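DMATS type aromatic prenyltransferase (Micromonospora olivasterospora, PDB 6ZRY) is a tryptophan prenyltransferase, probably transferring a dimethylallyl group to carbon 6 of the indole ring of tryptophan. Local coordinates at residues His182-Gly187 and Leu212-His217; Trp222-Ala227 and Val272-Tyr277. One frame throughout, in Å; residues are numbered along the deposited sequence.

Overall arrangement
Following the chain from its N terminus, the loop 182-187 comes just after helix 174-182, and contact 1 closes when strand 209-220 brings residues 212-217 back beside it; strand 193-201 and the turn into strand 209-220 lie between. Contact 2 opens afterwards, on helix 221-228, and closes 45 residues later on strand 273-278. The two are therefore in series, neither enclosing nor crossing the other. Their centres are nevertheless only about 9 Å apart, since helix 221-228 directly follows the strand of contact 1. Both reach the same curled antiparallel sheet of the ABBA barrel, and His182 O probably accepts a hydrogen bond from Arg226 NH1 between them.

Contact 1 of 2, residues His182-Gly187 and Leu212-His217; sequences HGVRPG and LYLTHH
Arg185 reaches across to His217 and holds its backbone carbonyl with both terminal nitrogens. NH2 of Arg185 lies 2.8 Å from His217 O, with an N-H...O angle of 158°; NH1 of Arg185 makes the longer, more bent bond to the same oxygen, at 3.2 Å and 138°. Because NH1 and NH2 are the two donors the grip is end-on; the oxygen lies practically in the guanidinium plane, and both donors approach from one face of the carbonyl plane. The arginine's CG stands anti to its carbonyl carbon, and a bend at chi3 (-73°) turns the guanidinium onto the carbonyl just past residues 212-216. NH2 also passes the neighbouring residue, 4.0 Å from His216 CB. In the ABBA-barrel fold this joins the loop after helix 174-182 to the outer side of strand 209-220, the residues 212-216 being extended and paired with strands 193-201 and 258-265. Asp193, on the former strand, makes a salt bridge with Arg185 NH2 and accepts a hydrogen bond from His216 ND1, tying both segments to one carboxylate. Replacing Arg185 with a leucine would probably leave His217 O without these two donors and Asp193 without its salt-bridge mate. One residue earlier in the loop, Val184 CG2 meets Leu214 CD2 at 4.4 Å, a loose apolar touch between methyl groups, with Leu214 resting also on Leu195 and Leu179.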
loop_
_atom_site.group_PDB
_atom_site.type_symbol
_atom_site.label_atom_id
_atom_site.label_comp_id
_atom_site.label_asym_id
_atom_site.label_seq_id
_atom_site.Cartn_x
_atom_site.Cartn_y
_atom_site.Cartn_z
ATOM N N HIS A 182 -1.037 21.649 11.689
ATOM C CA HIS A 182 -1.010 22.524 10.478
ATOM C C HIS A 182 -1.345 21.777 9.176
ATOM O O HIS A 182 -1.380 22.468 8.157
ATOM C CB HIS A 182 0.352 23.248 10.380
ATOM C CG HIS A 182 0.573 24.125 11.558
ATOM N ND1 HIS A 182 -0.199 25.233 11.794
ATOM C CD2 HIS A 182 1.420 23.999 12.604
ATOM C CE1 HIS A 182 0.179 25.781 12.964
ATOM N NE2 HIS A 182 1.176 25.033 13.466
ATOM N N GLY A 183 -1.588 20.443 9.213
ATOM C CA GLY A 183 -1.733 19.604 7.999
ATOM C C GLY A 183 -3.063 18.864 7.899
ATOM O O GLY A 183 -3.230 18.143 6.921
ATOM N N VAL A 184 -3.995 19.027 8.857
ATOM C CA VAL A 184 -5.292 18.271 8.860
ATOM C C VAL A 184 -6.469 19.241 8.650
ATOM O O VAL A 184 -6.490 20.271 9.312
ATOM C CB VAL A 184 -5.405 17.432 10.151
ATOM C CG1 VAL A 184 -6.800 16.850 10.348
ATOM C CG2 VAL A 184 -4.359 16.317 10.164
ATOM N N ARG A 185 -7.423 18.905 7.753
ATOM C CA ARG A 185 -8.577 19.796 7.399
ATOM C C ARG A 185 -9.224 20.283 8.696
ATOM O O ARG A 185 -9.405 19.504 9.621
ATOM C CB ARG A 185 -9.614 19.081 6.520
ATOM C CG ARG A 185 -9.246 19.003 5.048
ATOM C CD ARG A 185 -10.327 18.333 4.212
ATOM N NE ARG A 185 -10.410 16.890 4.423
ATOM C CZ ARG A 185 -11.283 16.077 3.820
ATOM N NH1 ARG A 185 -12.162 16.554 2.952
ATOM N NH2 ARG A 185 -11.265 14.782 4.084
ATOM N N PRO A 186 -9.567 21.583 8.823
ATOM C CA PRO A 186 -10.180 22.090 10.052
ATOM C C PRO A 186 -11.325 21.189 10.572
ATOM O O PRO A 186 -12.294 21.028 9.862
ATOM C CB PRO A 186 -10.704 23.485 9.640
ATOM C CG PRO A 186 -9.788 23.912 8.492
ATOM C CD PRO A 186 -9.395 22.625 7.795
ATOM N N GLY A 187 -11.149 20.610 11.770
ATOM C CA GLY A 187 -12.164 19.820 12.514
ATOM C C GLY A 187 -12.393 18.417 11.945
ATOM O O GLY A 187 -13.526 17.896 12.100
ATOM N N LEU A 212 3.381 7.485 7.540
ATOM C CA LEU A 212 1.986 7.592 7.993
ATOM C C LEU A 212 1.099 7.895 6.799
ATOM O O LEU A 212 1.380 8.864 6.088
ATOM C CB LEU A 212 1.881 8.684 9.054
ATOM C CG LEU A 212 0.510 8.834 9.711
ATOM C CD1 LEU A 212 0.159 7.632 10.565
ATOM C CD2 LEU A 212 0.450 10.102 10.537
ATOM N N TYR A 213 0.024 7.149 6.649
ATOM C CA TYR A 213 -0.942 7.346 5.550
ATOM C C TYR A 213 -2.231 7.923 6.106
ATOM O O TYR A 213 -2.744 7.345 7.102
ATOM C CB TYR A 213 -1.251 6.028 4.867
ATOM C CG TYR A 213 -0.149 5.373 4.077
ATOM C CD1 TYR A 213 1.007 4.898 4.682
ATOM C CD2 TYR A 213 -0.328 5.086 2.726
ATOM C CE1 TYR A 213 1.991 4.241 3.967
ATOM C CE2 TYR A 213 0.650 4.418 1.997
ATOM C CZ TYR A 213 1.810 3.991 2.626
ATOM O OH TYR A 213 2.782 3.307 1.952
ATOM N N LEU A 214 -2.727 8.995 5.499
ATOM C CA LEU A 214 -4.014 9.665 5.849
ATOM C C LEU A 214 -4.985 9.448 4.692
ATOM O O LEU A 214 -4.570 9.677 3.563
ATOM C CB LEU A 214 -3.785 11.160 6.020
ATOM C CG LEU A 214 -3.327 11.659 7.373
ATOM C CD1 LEU A 214 -2.065 10.973 7.818
ATOM C CD2 LEU A 214 -3.097 13.187 7.303
ATOM N N THR A 215 -6.207 9.061 4.979
ATOM C CA THR A 215 -7.285 8.953 3.986
ATOM C C THR A 215 -8.120 10.214 4.095
ATOM O O THR A 215 -8.591 10.525 5.210
ATOM C CB THR A 215 -8.103 7.674 4.167
ATOM O OG1 THR A 215 -7.206 6.556 4.070
ATOM C CG2 THR A 215 -9.215 7.552 3.154
ATOM N N HIS A 216 -8.271 10.914 2.985
ATOM C CA HIS A 216 -8.995 12.192 2.875
ATOM C C HIS A 216 -10.373 11.921 2.274
ATOM O O HIS A 216 -10.478 11.906 1.037
ATOM C CB HIS A 216 -8.184 13.184 2.026
ATOM C CG HIS A 216 -6.834 13.482 2.568
ATOM N ND1 HIS A 216 -6.645 14.224 3.729
ATOM C CD2 HIS A 216 -5.600 13.198 2.103
ATOM C CE1 HIS A 216 -5.362 14.344 3.966
ATOM N NE2 HIS A 216 -4.700 13.756 2.980
ATOM N N HIS A 217 -11.383 11.698 3.093
ATOM C CA HIS A 217 -12.744 11.331 2.623
ATOM C C HIS A 217 -13.399 12.529 1.928
ATOM O O HIS A 217 -13.288 13.638 2.453
ATOM C CB HIS A 217 -13.585 10.777 3.776
ATOM C CG HIS A 217 -13.105 9.446 4.226
ATOM N ND1 HIS A 217 -13.434 8.276 3.554
ATOM C CD2 HIS A 217 -12.250 9.103 5.213
ATOM C CE1 HIS A 217 -12.846 7.258 4.146
ATOM N NE2 HIS A 217 -12.098 7.744 5.174
#

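Contact 2 of 2, residues Trp222-Ala227 and Val272-Tyr277; sequences WDVTRA and VGYSIY
The Tyr274 ring has the oxygen of a water at its edge, in plane; its hydroxyl end points to the helix, where CG1 of Val224 lies 3.8 Å from Tyr274 OH. Tyr262 also meets this ring, in an edge-to-face (T-shaped) arrangement, and Ile239 of helix 236-247 touches the side chain. With CG anti to the backbone N (chi1 179°), the tyrosine extends from its strand toward helix 221-228, and its long axis crosses the valine side chain at about a right angle. The same valine methyl is shared with Ile276, whose CD1 comes to 3.7 Å from Val224 CG1. Two residues apart on strand 273-278, Tyr274 and Ile276 both direct their CB toward the helix, which accounts for one methyl branch meeting both. Val224 packs further on Leu258, His216 and Ala219, while Ile276 touches Cys243 and Leu332. The contact thus lies in the layer between barrel sheet and surrounding helices, with helices outside the barrel as in the ABBA fold; on the other side of the strand, the next residue, Tyr277, touches the bound tryptophan. The polar link is indirect. The water lies 2.5 Å from Tyr274 OH, so short that the length is doubtful, and donates to Val224 O at 3.2 Å. All three touching residues are buried, so the chemistry implies an apolar helix-to-sheet interface in which a water probably bridges the phenol hydroxyl and the helix carbonyl, Tyr274 OH and Val224 O being 4.1 Å apart.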
loop_
_atom_site.group_PDB
_atom_site.type_symbol
_atom_site.label_atom_id
_atom_site.label_comp_id
_atom_site.label_asym_id
_atom_site.label_seq_id
_atom_site.Cartn_x
_atom_site.Cartn_y
_atom_site.Cartn_z
ATOM N N TRP A 222 -7.630 20.791 -3.619
ATOM C CA TRP A 222 -7.172 22.008 -2.890
ATOM C C TRP A 222 -6.786 21.649 -1.451
ATOM O O TRP A 222 -5.707 22.065 -0.980
ATOM C CB TRP A 222 -8.279 23.040 -2.913
ATOM C CG TRP A 222 -8.016 24.293 -2.139
ATOM C CD1 TRP A 222 -8.477 24.578 -0.888
ATOM C CD2 TRP A 222 -7.308 25.471 -2.582
ATOM N NE1 TRP A 222 -8.111 25.840 -0.518
ATOM C CE2 TRP A 222 -7.375 26.407 -1.525
ATOM C CE3 TRP A 222 -6.587 25.820 -3.731
ATOM C CZ2 TRP A 222 -6.770 27.667 -1.597
ATOM C CZ3 TRP A 222 -6.006 27.076 -3.811
ATOM C CH2 TRP A 222 -6.095 27.987 -2.755
ATOM N N ASP A 223 -7.633 20.904 -0.780
ATOM C CA ASP A 223 -7.440 20.549 0.650
ATOM C C ASP A 223 -6.354 19.475 0.800
ATOM O O ASP A 223 -5.593 19.562 1.722
ATOM C CB ASP A 223 -8.752 20.112 1.291
ATOM C CG ASP A 223 -9.767 21.231 1.430
ATOM O OD1 ASP A 223 -9.371 22.347 1.859
ATOM O OD2 ASP A 223 -10.982 20.978 1.133
ATOM N N VAL A 224 -6.312 18.475 -0.090
ATOM C CA VAL A 224 -5.301 17.418 -0.016
ATOM C C VAL A 224 -3.908 18.024 -0.280
ATOM O O VAL A 224 -2.950 17.611 0.382
ATOM C CB VAL A 224 -5.645 16.272 -0.980
ATOM C CG1 VAL A 224 -4.554 15.247 -1.033
ATOM C CG2 VAL A 224 -6.971 15.632 -0.609
ATOM N N THR A 225 -3.777 18.958 -1.207
ATOM C CA THR A 225 -2.462 19.615 -1.500
ATOM C C THR A 225 -2.113 20.575 -0.374
ATOM O O THR A 225 -0.933 20.787 -0.156
ATOM C CB THR A 225 -2.424 20.271 -2.885
ATOM O OG1 THR A 225 -3.517 21.167 -3.054
ATOM C CG2 THR A 225 -2.438 19.235 -3.987
ATOM N N ARG A 226 -3.090 21.139 0.318
ATOM C CA ARG A 226 -2.795 21.984 1.516
ATOM C C ARG A 226 -2.207 21.072 2.619
ATOM O O ARG A 226 -1.213 21.459 3.237
ATOM C CB ARG A 226 -4.036 22.731 2.011
ATOM C CG ARG A 226 -3.779 23.522 3.285
ATOM C CD ARG A 226 -2.552 24.418 3.294
ATOM N NE ARG A 226 -2.408 24.993 4.613
ATOM C CZ ARG A 226 -1.936 24.354 5.661
ATOM N NH1 ARG A 226 -1.479 23.113 5.536
ATOM N NH2 ARG A 226 -1.928 24.945 6.856
ATOM N N ALA A 227 -2.758 19.885 2.808
ATOM C CA ALA A 227 -2.193 18.888 3.742
ATOM C C ALA A 227 -0.768 18.552 3.286
ATOM O O ALA A 227 0.162 18.590 4.104
ATOM C CB ALA A 227 -3.076 17.691 3.825
ATOM N N VAL A 272 9.684 14.599 5.247
ATOM C CA VAL A 272 10.766 14.723 4.220
ATOM C C VAL A 272 10.368 14.013 2.926
ATOM O O VAL A 272 11.181 14.000 1.983
ATOM C CB VAL A 272 12.094 14.188 4.756
ATOM C CG1 VAL A 272 12.572 15.020 5.943
ATOM C CG2 VAL A 272 12.020 12.709 5.124
ATOM N N GLY A 273 9.217 13.372 2.906
ATOM C CA GLY A 273 8.716 12.651 1.734
ATOM C C GLY A 273 7.234 12.674 1.771
ATOM O O GLY A 273 6.682 12.681 2.914
ATOM N N TYR A 274 6.619 12.749 0.603
ATOM C CA TYR A 274 5.159 12.753 0.422
ATOM C C TYR A 274 4.817 11.880 -0.775
ATOM O O TYR A 274 5.494 12.011 -1.796
ATOM C CB TYR A 274 4.640 14.161 0.179
ATOM C CG TYR A 274 3.161 14.198 -0.043
ATOM C CD1 TYR A 274 2.285 14.100 1.013
ATOM C CD2 TYR A 274 2.636 14.313 -1.327
ATOM C CE1 TYR A 274 0.921 14.106 0.820
ATOM C CE2 TYR A 274 1.271 14.343 -1.536
ATOM C CZ TYR A 274 0.418 14.226 -0.466
ATOM O OH TYR A 274 -0.924 14.245 -0.657
ATOM N N SER A 275 3.775 11.069 -0.668
ATOM C CA SER A 275 3.130 10.396 -1.822
ATOM C C SER A 275 1.644 10.681 -1.811
ATOM O O SER A 275 1.072 10.738 -0.744
ATOM C CB SER A 275 3.376 8.926 -1.834
ATOM O OG SER A 275 4.759 8.678 -1.961
ATOM N N ILE A 276 1.076 10.866 -2.981
ATOM C CA ILE A 276 -0.379 10.956 -3.230
ATOM C C ILE A 276 -0.787 9.670 -3.960
ATOM O O ILE A 276 -0.065 9.253 -4.905
ATOM C CB ILE A 276 -0.741 12.252 -4.000
ATOM C CG1 ILE A 276 -2.238 12.366 -4.275
ATOM C CG2 ILE A 276 0.045 12.418 -5.292
ATOM C CD1 ILE A 276 -3.082 12.565 -3.074
ATOM N N TYR A 277 -1.852 9.044 -3.503
ATOM C CA TYR A 277 -2.380 7.779 -4.044
ATOM C C TYR A 277 -3.767 8.043 -4.560
ATOM O O TYR A 277 -4.673 8.338 -3.782
ATOM C CB TYR A 277 -2.377 6.661 -2.994
ATOM C CG TYR A 277 -1.066 6.456 -2.281
ATOM C CD1 TYR A 277 -0.681 7.313 -1.258
ATOM C CD2 TYR A 277 -0.221 5.412 -2.591
ATOM C CE1 TYR A 277 0.525 7.174 -0.610
ATOM C CE2 TYR A 277 0.984 5.233 -1.933
ATOM C CZ TYR A 277 1.359 6.119 -0.935
ATOM O OH TYR A 277 2.541 5.970 -0.262
HETATM O O HOH W 1 -2.177 14.725 1.466
#